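Local coordinates for ParM protein (Staphylococcus aureus, PDB 3JS6) that is an actin-like plasmid segregation protein that forms filaments and probably uses them to partition plasmid DNA at cell division, at residues Tyr5-Asp10 with Val112-Ala117; Leu136-Arg141 with Ile152-Val157. All coordinates share one frame; numbering follows the deposited sequence.

Contact 1 (Tyr5-Asp10 with Val112-Ala117)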
loop_
_atom_site.group_PDB
_atom_site.type_symbol
_atom_site.label_atom_id
_atom_site.label_comp_id
_atom_site.label_asym_id
_atom_site.label_seq_id
_atom_site.Cartn_x
_atom_site.Cartn_y
_atom_site.Cartn_z
ATOM N N TYR A 5 16.946 -6.625 -10.356
ATOM C CA TYR A 5 15.565 -6.169 -10.532
ATOM C C TYR A 5 15.111 -5.319 -9.358
ATOM O O TYR A 5 15.676 -5.409 -8.278
ATOM C CB TYR A 5 14.634 -7.364 -10.638
ATOM C CG TYR A 5 14.883 -8.214 -11.840
ATOM C CD1 TYR A 5 15.571 -9.428 -11.733
ATOM C CD2 TYR A 5 14.447 -7.809 -13.096
ATOM C CE1 TYR A 5 15.809 -10.210 -12.854
ATOM C CE2 TYR A 5 14.684 -8.582 -14.217
ATOM C CZ TYR A 5 15.363 -9.779 -14.092
ATOM O OH TYR A 5 15.617 -10.540 -15.220
ATOM N N VAL A 6 14.073 -4.508 -9.557
ATOM C CA VAL A 6 13.596 -3.675 -8.474
ATOM C C VAL A 6 12.228 -4.158 -7.995
ATOM O O VAL A 6 11.297 -4.255 -8.783
ATOM C CB VAL A 6 13.501 -2.192 -8.921
ATOM C CG1 VAL A 6 12.767 -1.360 -7.870
ATOM C CG2 VAL A 6 14.922 -1.622 -9.115
HETATM N N MSE A 7 12.133 -4.503 -6.717
HETATM C CA MSE A 7 10.863 -4.936 -6.126
HETATM C C MSE A 7 10.337 -3.776 -5.299
HETATM O O MSE A 7 11.057 -3.266 -4.436
HETATM C CB MSE A 7 11.030 -6.110 -5.173
HETATM C CG MSE A 7 11.315 -7.477 -5.797
HETATM SE SE MSE A 7 11.367 -8.841 -4.349
HETATM C CE MSE A 7 11.437 -10.429 -5.408
ATOM N N ALA A 8 9.088 -3.372 -5.553
ATOM C CA ALA A 8 8.466 -2.299 -4.801
ATOM C C ALA A 8 7.312 -2.974 -4.065
ATOM O O ALA A 8 6.512 -3.679 -4.673
ATOM C CB ALA A 8 7.950 -1.228 -5.714
ATOM N N LEU A 9 7.256 -2.760 -2.756
ATOM C CA LEU A 9 6.245 -3.393 -1.903
ATOM C C LEU A 9 5.608 -2.390 -0.977
ATOM O O LEU A 9 6.273 -1.481 -0.496
ATOM C CB LEU A 9 6.888 -4.488 -1.061
ATOM C CG LEU A 9 7.214 -5.788 -1.799
ATOM C CD1 LEU A 9 8.148 -6.681 -0.942
ATOM C CD2 LEU A 9 5.883 -6.521 -2.107
ATOM N N ASP A 10 4.320 -2.576 -0.715
ATOM C CA ASP A 10 3.583 -1.663 0.162
ATOM C C ASP A 10 2.723 -2.532 1.063
ATOM O O ASP A 10 1.697 -3.057 0.610
ATOM C CB ASP A 10 2.695 -0.779 -0.708
ATOM C CG ASP A 10 1.871 0.234 0.104
ATOM O OD1 ASP A 10 1.991 0.284 1.349
ATOM O OD2 ASP A 10 1.113 0.999 -0.527
ATOM N N VAL A 112 17.388 -14.776 -8.547
ATOM C CA VAL A 112 16.772 -13.451 -8.633
ATOM C C VAL A 112 17.441 -12.448 -7.730
ATOM O O VAL A 112 17.230 -12.483 -6.512
ATOM C CB VAL A 112 15.257 -13.537 -8.227
ATOM C CG1 VAL A 112 14.568 -12.189 -8.443
ATOM C CG2 VAL A 112 14.574 -14.600 -9.054
ATOM N N ASN A 113 18.254 -11.556 -8.297
ATOM C CA ASN A 113 18.920 -10.543 -7.490
ATOM C C ASN A 113 18.044 -9.291 -7.524
ATOM O O ASN A 113 17.585 -8.870 -8.587
ATOM C CB ASN A 113 20.300 -10.231 -8.069
ATOM C CG ASN A 113 21.184 -11.464 -8.155
ATOM O OD1 ASN A 113 21.646 -11.832 -9.228
ATOM N ND2 ASN A 113 21.414 -12.106 -7.020
ATOM N N VAL A 114 17.822 -8.696 -6.368
ATOM C CA VAL A 114 16.975 -7.522 -6.313
ATOM C C VAL A 114 17.391 -6.517 -5.283
ATOM O O VAL A 114 18.255 -6.773 -4.424
ATOM C CB VAL A 114 15.526 -7.913 -5.916
ATOM C CG1 VAL A 114 14.998 -9.022 -6.825
ATOM C CG2 VAL A 114 15.514 -8.393 -4.439
ATOM N N VAL A 115 16.758 -5.357 -5.397
ATOM C CA VAL A 115 16.854 -4.316 -4.393
ATOM C C VAL A 115 15.355 -4.192 -4.027
ATOM O O VAL A 115 14.488 -4.404 -4.884
ATOM C CB VAL A 115 17.341 -2.998 -4.936
ATOM C CG1 VAL A 115 18.855 -3.088 -5.215
ATOM C CG2 VAL A 115 16.562 -2.639 -6.194
ATOM N N ILE A 116 15.058 -3.882 -2.771
ATOM C CA ILE A 116 13.677 -3.736 -2.313
ATOM C C ILE A 116 13.398 -2.312 -1.831
ATOM O O ILE A 116 14.114 -1.777 -0.973
ATOM C CB ILE A 116 13.368 -4.713 -1.137
ATOM C CG1 ILE A 116 13.546 -6.159 -1.595
ATOM C CG2 ILE A 116 11.958 -4.461 -0.598
ATOM C CD1 ILE A 116 13.332 -7.186 -0.453
ATOM N N ALA A 117 12.377 -1.694 -2.412
ATOM C CA ALA A 117 11.950 -0.358 -2.028
ATOM C C ALA A 117 10.582 -0.505 -1.352
ATOM O O ALA A 117 9.671 -1.089 -1.916
ATOM C CB ALA A 117 11.819 0.523 -3.253
#
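Y5 and N113 begin a ladder of five backbone hydrogen bonds that joins two parallel strands, 5-10 and 112-117. The odd-numbered residues of the first strand carry every bond: Y5, M7 and L9 each donate N-H, to the carbonyls of N113, V115 and A117, and Y5 and M7 also accept, from the N-H groups of V115 and A117. The M7 N to V115 O bond, 3.0 Å, is nearly straight at 176°. Between the bonds the CA atoms of V114 and I116 lean on the same carbonyls, V114 CA lying 3.2 Å from Y5 O.

The selenomethionine M7 shares a face of the sheet with Y5, V114 and I116. Its CB lies 3.9 Å from V115 O and 4.4 Å from I116 CG1. CG, anti to the carbonyl carbon (chi1 -73°), comes within 4.1 Å of V114 CG1; beyond it the chain crosses V114 obliquely, with SE 4.2 Å from V114 CG2 and the terminal CE again near V114 CG1. Because chi2 and chi3 are both extended, the side chain spreads over the valine, touching both of its methyl groups. On the reverse face V6 CG2 meets V115 CG2 at 3.5 Å, a close methyl-to-methyl contact beside the small side chains of A8 and A117. The Y5 hydroxyl turns to E109.

Strand 4-11 thus lies between 15-20, its antiparallel partner, and 111-120 in the sheet of the actin-like N-terminal domain. Helix 90-104 packs on the M7 face through I100 and L103, whereas V327 and Y330 of helix 325-342 cover A8 and A117 from the other.

Contact 2 (Leu136-Arg141 with Ile152-Val157)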
loop_
_atom_site.group_PDB
_atom_site.type_symbol
_atom_site.label_atom_id
_atom_site.label_comp_id
_atom_site.label_asym_id
_atom_site.label_seq_id
_atom_site.Cartn_x
_atom_site.Cartn_y
_atom_site.Cartn_z
ATOM N N LEU A 136 14.311 -7.802 8.277
ATOM C CA LEU A 136 13.461 -8.824 7.702
ATOM C C LEU A 136 13.693 -8.846 6.180
ATOM O O LEU A 136 13.795 -9.900 5.572
ATOM C CB LEU A 136 11.986 -8.502 7.974
ATOM C CG LEU A 136 11.394 -8.677 9.375
ATOM C CD1 LEU A 136 9.954 -8.125 9.399
ATOM C CD2 LEU A 136 11.401 -10.162 9.758
ATOM N N LEU A 137 13.796 -7.661 5.591
ATOM C CA LEU A 137 13.944 -7.502 4.144
ATOM C C LEU A 137 15.307 -7.834 3.561
ATOM O O LEU A 137 15.419 -8.507 2.531
ATOM C CB LEU A 137 13.599 -6.062 3.771
ATOM C CG LEU A 137 12.177 -5.640 4.141
ATOM C CD1 LEU A 137 12.002 -4.125 3.879
ATOM C CD2 LEU A 137 11.173 -6.466 3.331
ATOM N N ASN A 138 16.347 -7.368 4.234
ATOM C CA ASN A 138 17.694 -7.566 3.740
ATOM C C ASN A 138 18.346 -8.898 4.047
ATOM O O ASN A 138 19.164 -8.991 4.963
ATOM C CB ASN A 138 18.595 -6.449 4.240
ATOM C CG ASN A 138 19.681 -6.127 3.263
ATOM O OD1 ASN A 138 20.174 -7.015 2.575
ATOM N ND2 ASN A 138 20.063 -4.856 3.183
ATOM N N LYS A 139 17.993 -9.919 3.261
ATOM C CA LYS A 139 18.563 -11.251 3.406
ATOM C C LYS A 139 18.246 -12.116 2.200
ATOM O O LYS A 139 17.309 -11.846 1.452
ATOM C CB LYS A 139 18.051 -11.945 4.676
ATOM C CG LYS A 139 16.582 -12.295 4.677
ATOM C CD LYS A 139 16.181 -12.905 6.017
ATOM C CE LYS A 139 14.664 -13.027 6.138
ATOM N NZ LYS A 139 14.263 -13.543 7.464
ATOM N N SER A 140 19.049 -13.151 2.011
ATOM C CA SER A 140 18.852 -14.073 0.913
ATOM C C SER A 140 17.874 -15.124 1.363
ATOM O O SER A 140 17.734 -15.359 2.555
ATOM C CB SER A 140 20.172 -14.764 0.543
ATOM O OG SER A 140 20.971 -13.907 -0.249
ATOM N N ARG A 141 17.184 -15.745 0.409
ATOM C CA ARG A 141 16.278 -16.815 0.797
ATOM C C ARG A 141 15.851 -17.662 -0.377
ATOM O O ARG A 141 15.830 -17.201 -1.505
ATOM C CB ARG A 141 15.046 -16.246 1.489
ATOM C CG ARG A 141 14.142 -15.368 0.637
ATOM C CD ARG A 141 14.499 -13.902 0.872
ATOM N NE ARG A 141 13.711 -13.374 1.996
ATOM C CZ ARG A 141 13.544 -12.083 2.306
ATOM N NH1 ARG A 141 14.120 -11.144 1.560
ATOM N NH2 ARG A 141 12.806 -11.739 3.365
ATOM N N ILE A 152 16.585 -16.019 -3.974
ATOM C CA ILE A 152 16.476 -14.567 -3.939
ATOM C C ILE A 152 17.551 -13.888 -3.116
ATOM O O ILE A 152 17.640 -14.099 -1.900
ATOM C CB ILE A 152 15.100 -14.144 -3.376
ATOM C CG1 ILE A 152 14.000 -14.657 -4.312
ATOM C CG2 ILE A 152 15.031 -12.622 -3.216
ATOM C CD1 ILE A 152 12.868 -15.344 -3.607
ATOM N N ASN A 153 18.357 -13.065 -3.758
ATOM C CA ASN A 153 19.404 -12.309 -3.078
ATOM C C ASN A 153 19.021 -10.833 -3.022
ATOM O O ASN A 153 18.618 -10.262 -4.030
ATOM C CB ASN A 153 20.754 -12.525 -3.765
ATOM C CG ASN A 153 21.179 -13.980 -3.770
ATOM O OD1 ASN A 153 21.409 -14.566 -4.829
ATOM N ND2 ASN A 153 21.304 -14.563 -2.583
ATOM N N VAL A 154 19.135 -10.212 -1.867
ATOM C CA VAL A 154 18.790 -8.805 -1.750
ATOM C C VAL A 154 20.084 -7.993 -1.701
ATOM O O VAL A 154 20.897 -8.148 -0.784
ATOM C CB VAL A 154 17.950 -8.541 -0.491
ATOM C CG1 VAL A 154 17.669 -7.051 -0.363
ATOM C CG2 VAL A 154 16.605 -9.304 -0.601
ATOM N N LYS A 155 20.252 -7.124 -2.681
ATOM C CA LYS A 155 21.464 -6.310 -2.807
ATOM C C LYS A 155 21.352 -4.960 -2.142
ATOM O O LYS A 155 22.352 -4.246 -2.007
ATOM C CB LYS A 155 21.778 -6.107 -4.284
ATOM C CG LYS A 155 21.929 -7.402 -5.040
ATOM C CD LYS A 155 22.939 -8.308 -4.366
ATOM C CE LYS A 155 23.117 -9.597 -5.149
ATOM N NZ LYS A 155 24.169 -10.472 -4.534
ATOM N N GLY A 156 20.130 -4.603 -1.747
ATOM C CA GLY A 156 19.922 -3.322 -1.096
ATOM C C GLY A 156 18.464 -3.132 -0.708
ATOM O O GLY A 156 17.562 -3.759 -1.308
ATOM N N VAL A 157 18.236 -2.276 0.286
ATOM C CA VAL A 157 16.882 -1.979 0.785
ATOM C C VAL A 157 16.729 -0.482 1.010
ATOM O O VAL A 157 17.615 0.168 1.553
ATOM C CB VAL A 157 16.595 -2.707 2.123
ATOM C CG1 VAL A 157 15.210 -2.313 2.654
ATOM C CG2 VAL A 157 16.664 -4.222 1.910
HETATM O O HOH W 1 21.190 -9.501 1.958
HETATM O O HOH W 2 21.051 -11.426 -0.086
#
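V154 packs its CG2 methyl against two backbone carbonyls where helix 128-137 ends and the turn begins, 3.4 Å from L137 O and 3.3 Å from K139 O. This is the tight part of the contact. R141 NH1 approaches the same methyl, which lies at the guanidinium edge near its plane. NH1 also gives L137 O a weak hydrogen bond, helping to tie the turn together, while K139 CG lies over the centre of one guanidinium face. N138 is the centre of an inverse gamma turn here. Further along, L137 crosses V157 at about a right angle, with CD1 against CG1 at 3.9 Å, and N138 ND2 comes 3.7 Å from V157 CG2.

At R141 the backbones pair as an antiparallel hydrogen-bonded pair with I152: R141 N donates to I152 O, and I152 N to R141 O at 2.8 Å.

The opposite character appears at the wet side, where water bridges the segments. One water donates to both N138 OD1, at 2.8 Å, and V154 O; another accepts from V154 N, at 2.9 Å, and lies close to S140 OG. N153 ND2 also points to S140 OG, but their modelled separation is too short to be trusted in detail.

R141 NH2 continues into a salt bridge with E97 of helix 90-104, whose I100 and A104 touch R141 and I152. Strand 148-161 pairs on its other flank with 111-120, so the contact ties the end of helix 128-137 and the start of strand 141-145 to the sheet.

Overall arrangement
From the N terminus, strand 4-11 runs into the sheet and contact 1 closes a long loop of about a hundred residues, including strands 15-20 and 23-33 and helix 90-104, when strand 111-120 pairs alongside it in parallel. The chain then passes through helix 128-137, and contact 2 closes a short loop, the hairpin of strands 141-145 and 148-161. The two loops follow in series and neither encloses the other. Their centres lie 9 Å apart, and they meet through strand 111-120, where V114 O with K155 N and I116 N with G156 O are probable hydrogen bonds. Strands 4-11, 111-120, 148-161 and 141-145 thereby lie side by side in one mixed sheet.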